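Local coordinates for protein tyrosinase (PDB 6JU8) that probably oxidises L-tyrosine and L-dopa to L-dopaquinone with molecular oxygen at a dinuclear copper centre, a step of melanin biosynthesis, at residues Tyr7-Ile12 and His107-Thr112; Asp60-Phe65 and Thr76-Val81; Val47-Val52 and Gln116-Ala121. The protein carries 1 engineered substitution. All coordinates share one frame; numbering follows the deposited sequence.

Contacts 1 and 3 use successive parts of helix 103-129, the helix that brings His-107 to one copper. Their centres lie about 14 Å apart. The N-terminal segment 7-12 ties them together: Tyr-7 OH is 2.7 Å from Glu-120 OE1, and Thr-10 N is 2.8 Å from Gln-116 OE1, both probable hydrogen bonds. Contact 2 stands about 14 Å from contact 1 and about 16 Å from contact 3, centre to centre. It meets contact 1 where Tyr-7 N approaches Asp-79 OD2 at 3.0 Å, and contact 3 through Leu-62 and Val-117. Only contact 1 holds a copper ligand; the Trp-78 side chain of contact 2 is about 10 Å from that of His-71.

Contact 1. Residues Tyr7-Ile12 and His107-Thr112; sequences YLITGI and HRVYVT. With CU (copper (II) ion), chain C.
The N-terminal segment 7-12 packs on the copper-binding helix 103-129 of the tyrosinase central domain, and Ile-9, Gly-11, Val-109 and Thr-112 make the contact. The touch is apolar and buried, with no hydrogen bond between the two segments. Thr-112 carries most of it on the helix side. Its CG2 rests on the Gly-11 backbone and lies 3.6 Å from Gly-11 CA. The same methyl meets Ile-9 CG2 at 4.1 Å. Ile-9 CD1 also meets Val-109 CG1, more loosely, at 4.3 Å.

The Thr-112 rotation explains the division of labour. CG2 stands anti to the backbone N and faces the segment 7-12, while OG1 turns back to the helix (chi1 -65°). There OG1 donates to Arg-108 O at 3.0 Å. Thr-112 N reaches the same oxygen from the opposite face of the carbonyl plane, so two donors grip it.

Outside the pair, Gln-116 OE1 also accepts from Gly-11 N, which helps hold the segment 7-12 against the helix. Five residues before Thr-112, His-107 serves the copper site with His-71 and His-98. His-107 ND1 is bonded to Phe-103 O, which helps fix the imidazole, and His-107 NE2 binds the copper ion at 2.0 Å.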
loop_
_atom_site.group_PDB
_atom_site.type_symbol
_atom_site.label_atom_id
_atom_site.label_comp_id
_atom_site.label_asym_id
_atom_site.label_seq_id
_atom_site.Cartn_x
_atom_site.Cartn_y
_atom_site.Cartn_z
ATOM N N TYR A 7 -21.069 -21.805 -21.582
ATOM C CA TYR A 7 -21.554 -21.274 -20.323
ATOM C C TYR A 7 -22.692 -20.301 -20.601
ATOM O O TYR A 7 -22.477 -19.223 -21.153
ATOM C CB TYR A 7 -20.430 -20.585 -19.559
ATOM C CG TYR A 7 -20.892 -20.145 -18.187
ATOM C CD1 TYR A 7 -20.879 -21.041 -17.125
ATOM C CD2 TYR A 7 -21.348 -18.855 -17.970
ATOM C CE1 TYR A 7 -21.311 -20.638 -15.868
ATOM C CE2 TYR A 7 -21.769 -18.453 -16.722
ATOM C CZ TYR A 7 -21.748 -19.338 -15.672
ATOM O OH TYR A 7 -22.175 -18.908 -14.435
ATOM N N LEU A 8 -23.909 -20.697 -20.277
ATOM C CA LEU A 8 -25.067 -19.892 -20.671
ATOM C C LEU A 8 -25.348 -18.814 -19.635
ATOM O O LEU A 8 -25.632 -19.123 -18.481
ATOM C CB LEU A 8 -26.263 -20.842 -20.811
ATOM C CG LEU A 8 -26.062 -21.940 -21.852
ATOM C CD1 LEU A 8 -27.270 -22.857 -21.905
ATOM C CD2 LEU A 8 -25.809 -21.335 -23.233
ATOM N N ILE A 9 -25.206 -17.560 -20.043
ATOM C CA ILE A 9 -25.361 -16.432 -19.125
ATOM C C ILE A 9 -26.827 -16.030 -19.066
ATOM O O ILE A 9 -27.480 -15.813 -20.085
ATOM C CB ILE A 9 -24.468 -15.255 -19.548
ATOM C CG1 ILE A 9 -22.986 -15.683 -19.513
ATOM C CG2 ILE A 9 -24.705 -14.011 -18.714
ATOM C CD1 ILE A 9 -22.108 -14.874 -20.450
ATOM N N THR A 10 -27.348 -15.949 -17.845
ATOM C CA THR A 10 -28.747 -15.690 -17.580
ATOM C C THR A 10 -28.927 -14.569 -16.566
ATOM O O THR A 10 -30.023 -14.040 -16.428
ATOM C CB THR A 10 -29.424 -16.931 -16.957
ATOM O OG1 THR A 10 -28.678 -17.324 -15.796
ATOM C CG2 THR A 10 -29.363 -18.095 -17.934
ATOM N N GLY A 11 -27.880 -14.240 -15.818
ATOM C CA GLY A 11 -28.108 -13.505 -14.582
ATOM C C GLY A 11 -28.518 -14.478 -13.491
ATOM O O GLY A 11 -28.738 -15.680 -13.763
ATOM N N ILE A 12 -28.562 -14.020 -12.249
ATOM C CA ILE A 12 -28.957 -14.936 -11.157
ATOM C C ILE A 12 -30.392 -15.396 -11.378
ATOM O O ILE A 12 -31.276 -14.594 -11.741
ATOM C CB ILE A 12 -28.776 -14.217 -9.812
ATOM C CG1 ILE A 12 -27.281 -14.003 -9.535
ATOM C CG2 ILE A 12 -29.463 -14.967 -8.676
ATOM C CD1 ILE A 12 -26.962 -13.095 -8.384
ATOM N N HIS A 107 -20.316 -4.472 -21.828
ATOM C CA HIS A 107 -19.948 -4.523 -20.416
ATOM C C HIS A 107 -21.120 -4.885 -19.529
ATOM O O HIS A 107 -20.890 -5.509 -18.472
ATOM C CB HIS A 107 -19.305 -3.192 -19.991
ATOM C CG HIS A 107 -17.927 -3.028 -20.537
ATOM N ND1 HIS A 107 -17.639 -2.511 -21.795
ATOM C CD2 HIS A 107 -16.719 -3.339 -20.011
ATOM C CE1 HIS A 107 -16.319 -2.503 -21.988
ATOM N NE2 HIS A 107 -15.734 -3.014 -20.921
ATOM N N ARG A 108 -22.362 -4.593 -19.911
ATOM C CA ARG A 108 -23.518 -5.017 -19.133
ATOM C C ARG A 108 -23.511 -6.532 -19.017
ATOM O O ARG A 108 -23.732 -7.085 -17.926
ATOM C CB ARG A 108 -24.809 -4.507 -19.788
ATOM C CG ARG A 108 -26.073 -5.037 -19.083
ATOM C CD ARG A 108 -27.318 -4.230 -19.459
ATOM N NE ARG A 108 -27.291 -2.908 -18.849
ATOM C CZ ARG A 108 -28.089 -1.898 -19.130
ATOM N NH1 ARG A 108 -29.069 -1.985 -20.026
ATOM N NH2 ARG A 108 -27.913 -0.739 -18.492
ATOM N N VAL A 109 -23.268 -7.224 -20.142
ATOM C CA VAL A 109 -23.241 -8.692 -20.104
ATOM C C VAL A 109 -22.043 -9.180 -19.312
ATOM O O VAL A 109 -22.143 -10.143 -18.525
ATOM C CB VAL A 109 -23.241 -9.272 -21.532
ATOM C CG1 VAL A 109 -23.244 -10.807 -21.478
ATOM C CG2 VAL A 109 -24.438 -8.820 -22.368
ATOM N N TYR A 110 -20.880 -8.548 -19.464
ATOM C CA TYR A 110 -19.663 -8.981 -18.758
ATOM C C TYR A 110 -19.857 -8.919 -17.256
ATOM O O TYR A 110 -19.486 -9.875 -16.547
ATOM C CB TYR A 110 -18.517 -8.078 -19.185
ATOM C CG TYR A 110 -17.115 -8.532 -18.866
ATOM C CD1 TYR A 110 -16.739 -9.864 -18.816
ATOM C CD2 TYR A 110 -16.126 -7.570 -18.635
ATOM C CE1 TYR A 110 -15.435 -10.249 -18.544
ATOM C CE2 TYR A 110 -14.804 -7.930 -18.397
ATOM C CZ TYR A 110 -14.468 -9.277 -18.329
ATOM O OH TYR A 110 -13.149 -9.592 -18.084
ATOM N N VAL A 111 -20.428 -7.815 -16.763
ATOM C CA VAL A 111 -20.644 -7.678 -15.311
ATOM C C VAL A 111 -21.630 -8.740 -14.819
ATOM O O VAL A 111 -21.450 -9.305 -13.737
ATOM C CB VAL A 111 -21.148 -6.270 -14.986
ATOM C CG1 VAL A 111 -21.593 -6.154 -13.515
ATOM C CG2 VAL A 111 -20.061 -5.235 -15.265
ATOM N N THR A 112 -22.652 -9.044 -15.615
ATOM C CA THR A 112 -23.636 -10.055 -15.241
ATOM C C THR A 112 -22.995 -11.438 -15.206
ATOM O O THR A 112 -23.306 -12.254 -14.329
ATOM C CB THR A 112 -24.790 -10.048 -16.253
ATOM O OG1 THR A 112 -25.469 -8.788 -16.151
ATOM C CG2 THR A 112 -25.825 -11.126 -15.955
HETATM CU CU CU C . -13.752 -2.804 -21.036
HETATM O O HOH W 1 -13.183 -1.548 -19.689
#

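Contact 2. Residues Asp60-Phe65 and Thr76-Val81; sequences DQLSYF and TEWDGV
Gln-61 joins the two loops: it holds Trp-78 with its backbone oxygen and Asp-79 with its side-chain amide. Trp-78 NE1 donates to Gln-61 O at 2.9 Å. The bond is nearly straight, at 171°, and the oxygen lies in the indole plane. Gln-61 OE1 lies over one face of the indole, near its rim, with the amide and ring planes stacked 17° apart. The amide then binds Asp-79 twice. Gln-61 OE1 accepts from Asp-79 N at 2.8 Å, a bent bond. Gln-61 NE2 donates in its own amide plane to Asp-79 OD1 at 2.9 Å, meeting the carboxylate from above its plane. CG of Gln-61 sits between the backbone N and the carbonyl carbon (chi1 70°), and the extended chain beyond carries the amide across to Asp-79. Leu-62 CD2 meets the indole edge at Trp-78 CZ2, 4.2 Å away.

In the next shell, water 2 donates to Gln-61 OE1 and to Glu-77 OE2. Gln-61 sits in a type I turn, 60-63, where Asp-60 OD1 accepts from Leu-62 N in an Asx turn. Trp-78 and Asp-79 belong to a type I' turn, 78-81, and Glu-77 OE1 accepts from Gly-80 N at 3.0 Å. Asp-79 OD2 is also hydrogen-bonded to His-412 ND1, which helps hold the carboxylate.

Ser-63 is the N-cap of helix 64-69, so the contact sits at the start of that helix. Trp-78 packs on Leu-67 of helix 64-69 and Leu-113 of helix 103-129.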
loop_
_atom_site.group_PDB
_atom_site.type_symbol
_atom_site.label_atom_id
_atom_site.label_comp_id
_atom_site.label_asym_id
_atom_site.label_seq_id
_atom_site.Cartn_x
_atom_site.Cartn_y
_atom_site.Cartn_z
ATOM N N ASP A 60 -9.596 -23.768 -15.825
ATOM C CA ASP A 60 -11.019 -23.572 -15.510
ATOM C C ASP A 60 -11.421 -22.208 -16.045
ATOM O O ASP A 60 -10.905 -21.193 -15.575
ATOM C CB ASP A 60 -11.237 -23.658 -13.997
ATOM C CG ASP A 60 -12.682 -23.567 -13.553
ATOM O OD1 ASP A 60 -13.539 -23.097 -14.337
ATOM O OD2 ASP A 60 -12.993 -23.949 -12.389
ATOM N N GLN A 61 -12.273 -22.143 -17.056
ATOM C CA GLN A 61 -12.601 -20.868 -17.673
ATOM C C GLN A 61 -13.459 -20.011 -16.742
ATOM O O GLN A 61 -13.659 -18.832 -17.052
ATOM C CB GLN A 61 -13.282 -21.087 -19.026
ATOM C CG GLN A 61 -14.684 -21.662 -18.891
ATOM C CD GLN A 61 -15.409 -21.597 -20.228
ATOM O OE1 GLN A 61 -14.741 -21.380 -21.240
ATOM N NE2 GLN A 61 -16.714 -21.794 -20.183
ATOM N N LEU A 62 -13.923 -20.545 -15.618
ATOM C CA LEU A 62 -14.606 -19.730 -14.597
ATOM C C LEU A 62 -13.685 -19.349 -13.441
ATOM O O LEU A 62 -14.175 -18.925 -12.386
ATOM C CB LEU A 62 -15.859 -20.469 -14.094
ATOM C CG LEU A 62 -16.861 -20.895 -15.170
ATOM C CD1 LEU A 62 -18.091 -21.521 -14.525
ATOM C CD2 LEU A 62 -17.290 -19.706 -16.038
ATOM N N SER A 63 -12.371 -19.503 -13.632
ATOM C CA SER A 63 -11.431 -18.930 -12.665
ATOM C C SER A 63 -11.414 -17.413 -12.802
ATOM O O SER A 63 -11.723 -16.861 -13.875
ATOM C CB SER A 63 -10.018 -19.464 -12.874
ATOM O OG SER A 63 -9.524 -19.119 -14.171
ATOM N N TYR A 64 -10.997 -16.716 -11.741
ATOM C CA TYR A 64 -10.897 -15.262 -11.856
ATOM C C TYR A 64 -9.985 -14.830 -12.988
ATOM O O TYR A 64 -10.308 -13.935 -13.786
ATOM C CB TYR A 64 -10.399 -14.692 -10.519
ATOM C CG TYR A 64 -10.421 -13.169 -10.499
ATOM C CD1 TYR A 64 -11.548 -12.469 -10.066
ATOM C CD2 TYR A 64 -9.302 -12.452 -10.907
ATOM C CE1 TYR A 64 -11.558 -11.085 -10.041
ATOM C CE2 TYR A 64 -9.297 -11.060 -10.897
ATOM C CZ TYR A 64 -10.433 -10.397 -10.473
ATOM O OH TYR A 64 -10.429 -9.015 -10.457
ATOM N N PHE A 65 -8.817 -15.476 -13.085
ATOM C CA PHE A 65 -7.869 -15.105 -14.120
ATOM C C PHE A 65 -8.532 -15.205 -15.499
ATOM O O PHE A 65 -8.425 -14.328 -16.342
ATOM C CB PHE A 65 -6.610 -15.993 -14.090
ATOM C CG PHE A 65 -5.602 -15.578 -15.132
ATOM C CD1 PHE A 65 -5.741 -15.967 -16.463
ATOM C CD2 PHE A 65 -4.507 -14.784 -14.775
ATOM C CE1 PHE A 65 -4.830 -15.567 -17.435
ATOM C CE2 PHE A 65 -3.608 -14.378 -15.736
ATOM C CZ PHE A 65 -3.750 -14.781 -17.048
ATOM N N THR A 76 -6.635 -14.807 -25.216
ATOM C CA THR A 76 -6.881 -16.195 -25.561
ATOM C C THR A 76 -8.371 -16.463 -25.788
ATOM O O THR A 76 -9.216 -15.620 -25.560
ATOM C CB THR A 76 -6.411 -17.169 -24.457
ATOM O OG1 THR A 76 -7.282 -17.039 -23.321
ATOM C CG2 THR A 76 -5.002 -16.869 -23.977
ATOM N N GLU A 77 -8.662 -17.698 -26.186
ATOM C CA GLU A 77 -10.020 -18.206 -26.280
ATOM C C GLU A 77 -10.722 -18.164 -24.931
ATOM O O GLU A 77 -10.092 -18.217 -23.879
ATOM C CB GLU A 77 -10.047 -19.632 -26.840
ATOM C CG GLU A 77 -9.668 -20.703 -25.848
ATOM C CD GLU A 77 -10.801 -21.217 -24.993
ATOM O OE1 GLU A 77 -11.987 -21.334 -25.358
ATOM O OE2 GLU A 77 -10.489 -21.537 -23.834
ATOM N N TRP A 78 -12.049 -18.040 -25.008
ATOM C CA TRP A 78 -12.889 -18.238 -23.836
ATOM C C TRP A 78 -14.205 -18.846 -24.310
ATOM O O TRP A 78 -14.734 -18.436 -25.349
ATOM C CB TRP A 78 -13.119 -16.927 -23.059
ATOM C CG TRP A 78 -13.836 -17.208 -21.769
ATOM C CD1 TRP A 78 -13.281 -17.608 -20.584
ATOM C CD2 TRP A 78 -15.248 -17.111 -21.523
ATOM N NE1 TRP A 78 -14.255 -17.770 -19.642
ATOM C CE2 TRP A 78 -15.474 -17.466 -20.176
ATOM C CE3 TRP A 78 -16.340 -16.738 -22.327
ATOM C CZ2 TRP A 78 -16.750 -17.482 -19.596
ATOM C CZ3 TRP A 78 -17.588 -16.758 -21.747
ATOM C CH2 TRP A 78 -17.782 -17.115 -20.416
ATOM N N ASP A 79 -14.718 -19.820 -23.579
ATOM C CA ASP A 79 -15.993 -20.467 -23.889
ATOM C C ASP A 79 -16.073 -20.936 -25.339
ATOM O O ASP A 79 -17.133 -20.919 -25.972
ATOM C CB ASP A 79 -17.191 -19.590 -23.547
ATOM C CG ASP A 79 -18.408 -20.416 -23.158
ATOM O OD1 ASP A 79 -18.223 -21.565 -22.681
ATOM O OD2 ASP A 79 -19.538 -19.913 -23.330
ATOM N N GLY A 80 -14.939 -21.425 -25.859
ATOM C CA GLY A 80 -14.965 -21.995 -27.194
ATOM C C GLY A 80 -14.919 -20.972 -28.311
ATOM O O GLY A 80 -14.989 -21.349 -29.485
ATOM N N VAL A 81 -14.781 -19.701 -27.947
ATOM C CA VAL A 81 -14.696 -18.613 -28.919
ATOM C C VAL A 81 -13.234 -18.221 -29.071
ATOM O O VAL A 81 -12.584 -17.893 -28.066
ATOM C CB VAL A 81 -15.504 -17.400 -28.432
ATOM C CG1 VAL A 81 -15.479 -16.297 -29.481
ATOM C CG2 VAL A 81 -16.915 -17.790 -28.034
HETATM O O HOH W 2 -12.306 -22.250 -22.247
#

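Contact 3. Residues Val47-Val52 and Gln116-Ala121; sequences VEALTV and QVIYEA
This is a buried, apolar helix-to-helix contact between 41-55 and 103-129, made by Ala-49 against Ile-118 and Ala-121. The small alanines allow a close approach of the backbones: the CA atoms of Ala-49 and Ala-121 are 5.2 Å apart. Their CB methyls meet at 3.8 Å. Ala-49 CB also lies over the backbone of the partner helix, 3.7 Å from Ile-118 O. Ile-118 adds its short branch, with CG2 4.1 Å from Ala-49 CB. With CG1 beside the backbone N (chi1 -67°), CG2 stands anti to that N and flanks Ala-49. No hydrogen bond links the two segments; the contact is van der Waals packing.

Larger side chains fill in around the alanines. Ile-53 of helix 41-55 packs on Val-117, Ile-118 and Ala-121, and Ala-49 touches Met-122. Away from the interface, Gln-116 NE2 donates to Glu-120 OE2 at 3.2 Å, one turn along the same helix.

Small residues at the crossing thus seat helix 41-55 on the copper-bearing helix 103-129. The arrangement belongs to the helical core of the tyrosinase fold, in which helices surround the dinuclear copper centre.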
loop_
_atom_site.group_PDB
_atom_site.type_symbol
_atom_site.label_atom_id
_atom_site.label_comp_id
_atom_site.label_asym_id
_atom_site.label_seq_id
_atom_site.Cartn_x
_atom_site.Cartn_y
_atom_site.Cartn_z
ATOM N N VAL A 47 -16.918 -12.690 0.037
ATOM C CA VAL A 47 -15.486 -12.945 0.261
ATOM C C VAL A 47 -15.117 -14.397 -0.007
ATOM O O VAL A 47 -14.126 -14.700 -0.684
ATOM C CB VAL A 47 -15.108 -12.565 1.717
ATOM C CG1 VAL A 47 -13.722 -13.058 2.065
ATOM C CG2 VAL A 47 -15.221 -11.059 1.904
ATOM N N GLU A 48 -15.916 -15.334 0.513
ATOM C CA GLU A 48 -15.557 -16.742 0.388
ATOM C C GLU A 48 -15.725 -17.204 -1.055
ATOM O O GLU A 48 -14.871 -17.942 -1.552
ATOM C CB GLU A 48 -16.384 -17.615 1.335
ATOM C CG GLU A 48 -16.132 -17.333 2.812
ATOM C CD GLU A 48 -14.863 -17.907 3.393
ATOM O OE1 GLU A 48 -14.088 -18.573 2.690
ATOM O OE2 GLU A 48 -14.611 -17.699 4.597
ATOM N N ALA A 49 -16.789 -16.755 -1.709
ATOM C CA ALA A 49 -16.980 -17.146 -3.115
ATOM C C ALA A 49 -15.883 -16.585 -4.011
ATOM O O ALA A 49 -15.346 -17.273 -4.891
ATOM C CB ALA A 49 -18.332 -16.693 -3.629
ATOM N N LEU A 50 -15.579 -15.293 -3.821
ATOM C CA LEU A 50 -14.582 -14.704 -4.718
ATOM C C LEU A 50 -13.211 -15.314 -4.476
ATOM O O LEU A 50 -12.416 -15.497 -5.396
ATOM C CB LEU A 50 -14.541 -13.186 -4.581
ATOM C CG LEU A 50 -13.647 -12.457 -5.574
ATOM C CD1 LEU A 50 -14.001 -12.768 -7.024
ATOM C CD2 LEU A 50 -13.753 -10.944 -5.354
ATOM N N THR A 51 -12.940 -15.658 -3.222
ATOM C CA THR A 51 -11.688 -16.344 -2.920
ATOM C C THR A 51 -11.579 -17.669 -3.670
ATOM O O THR A 51 -10.552 -17.950 -4.304
ATOM C CB THR A 51 -11.532 -16.578 -1.400
ATOM O OG1 THR A 51 -11.466 -15.285 -0.786
ATOM C CG2 THR A 51 -10.270 -17.341 -1.092
ATOM N N VAL A 52 -12.607 -18.510 -3.616
ATOM C CA VAL A 52 -12.635 -19.749 -4.372
ATOM C C VAL A 52 -12.430 -19.493 -5.854
ATOM O O VAL A 52 -11.604 -20.148 -6.495
ATOM C CB VAL A 52 -13.967 -20.490 -4.144
ATOM C CG1 VAL A 52 -14.174 -21.599 -5.164
ATOM C CG2 VAL A 52 -14.026 -21.057 -2.734
ATOM N N GLN A 116 -22.999 -13.713 -11.898
ATOM C CA GLN A 116 -23.612 -15.036 -11.912
ATOM C C GLN A 116 -22.627 -16.081 -11.409
ATOM O O GLN A 116 -22.994 -16.985 -10.663
ATOM C CB GLN A 116 -24.062 -15.373 -13.340
ATOM C CG GLN A 116 -24.772 -16.730 -13.445
ATOM C CD GLN A 116 -25.206 -17.030 -14.866
ATOM O OE1 GLN A 116 -25.604 -16.134 -15.605
ATOM N NE2 GLN A 116 -25.116 -18.284 -15.280
ATOM N N VAL A 117 -21.380 -16.006 -11.866
ATOM C CA VAL A 117 -20.353 -16.958 -11.427
ATOM C C VAL A 117 -20.162 -16.882 -9.923
ATOM O O VAL A 117 -20.029 -17.901 -9.230
ATOM C CB VAL A 117 -19.028 -16.708 -12.171
ATOM C CG1 VAL A 117 -17.889 -17.501 -11.552
ATOM C CG2 VAL A 117 -19.225 -17.062 -13.652
ATOM N N ILE A 118 -20.118 -15.652 -9.393
ATOM C CA ILE A 118 -20.028 -15.488 -7.943
ATOM C C ILE A 118 -21.195 -16.108 -7.193
ATOM O O ILE A 118 -20.978 -16.866 -6.226
ATOM C CB ILE A 118 -19.871 -13.991 -7.589
ATOM C CG1 ILE A 118 -18.525 -13.445 -8.079
ATOM C CG2 ILE A 118 -20.037 -13.808 -6.075
ATOM C CD1 ILE A 118 -18.476 -11.926 -8.082
ATOM N N TYR A 119 -22.418 -15.847 -7.627
ATOM C CA TYR A 119 -23.604 -16.434 -7.023
ATOM C C TYR A 119 -23.520 -17.952 -7.036
ATOM O O TYR A 119 -23.805 -18.606 -6.042
ATOM C CB TYR A 119 -24.842 -15.971 -7.794
ATOM C CG TYR A 119 -26.125 -16.696 -7.443
ATOM C CD1 TYR A 119 -26.863 -16.349 -6.313
ATOM C CD2 TYR A 119 -26.617 -17.718 -8.270
ATOM C CE1 TYR A 119 -28.062 -17.013 -6.000
ATOM C CE2 TYR A 119 -27.794 -18.365 -7.957
ATOM C CZ TYR A 119 -28.505 -18.019 -6.829
ATOM O OH TYR A 119 -29.680 -18.681 -6.552
ATOM N N GLU A 120 -23.150 -18.539 -8.177
ATOM C CA GLU A 120 -23.021 -20.006 -8.224
ATOM C C GLU A 120 -21.991 -20.534 -7.239
ATOM O O GLU A 120 -22.235 -21.574 -6.597
ATOM C CB GLU A 120 -22.703 -20.423 -9.676
ATOM C CG GLU A 120 -23.918 -20.215 -10.563
ATOM C CD GLU A 120 -23.645 -20.387 -12.048
ATOM O OE1 GLU A 120 -22.493 -20.656 -12.432
ATOM O OE2 GLU A 120 -24.606 -20.225 -12.825
ATOM N N ALA A 121 -20.877 -19.812 -7.068
ATOM C CA ALA A 121 -19.889 -20.216 -6.074
ATOM C C ALA A 121 -20.445 -20.028 -4.669
ATOM O O ALA A 121 -20.132 -20.786 -3.738
ATOM C CB ALA A 121 -18.588 -19.439 -6.262
#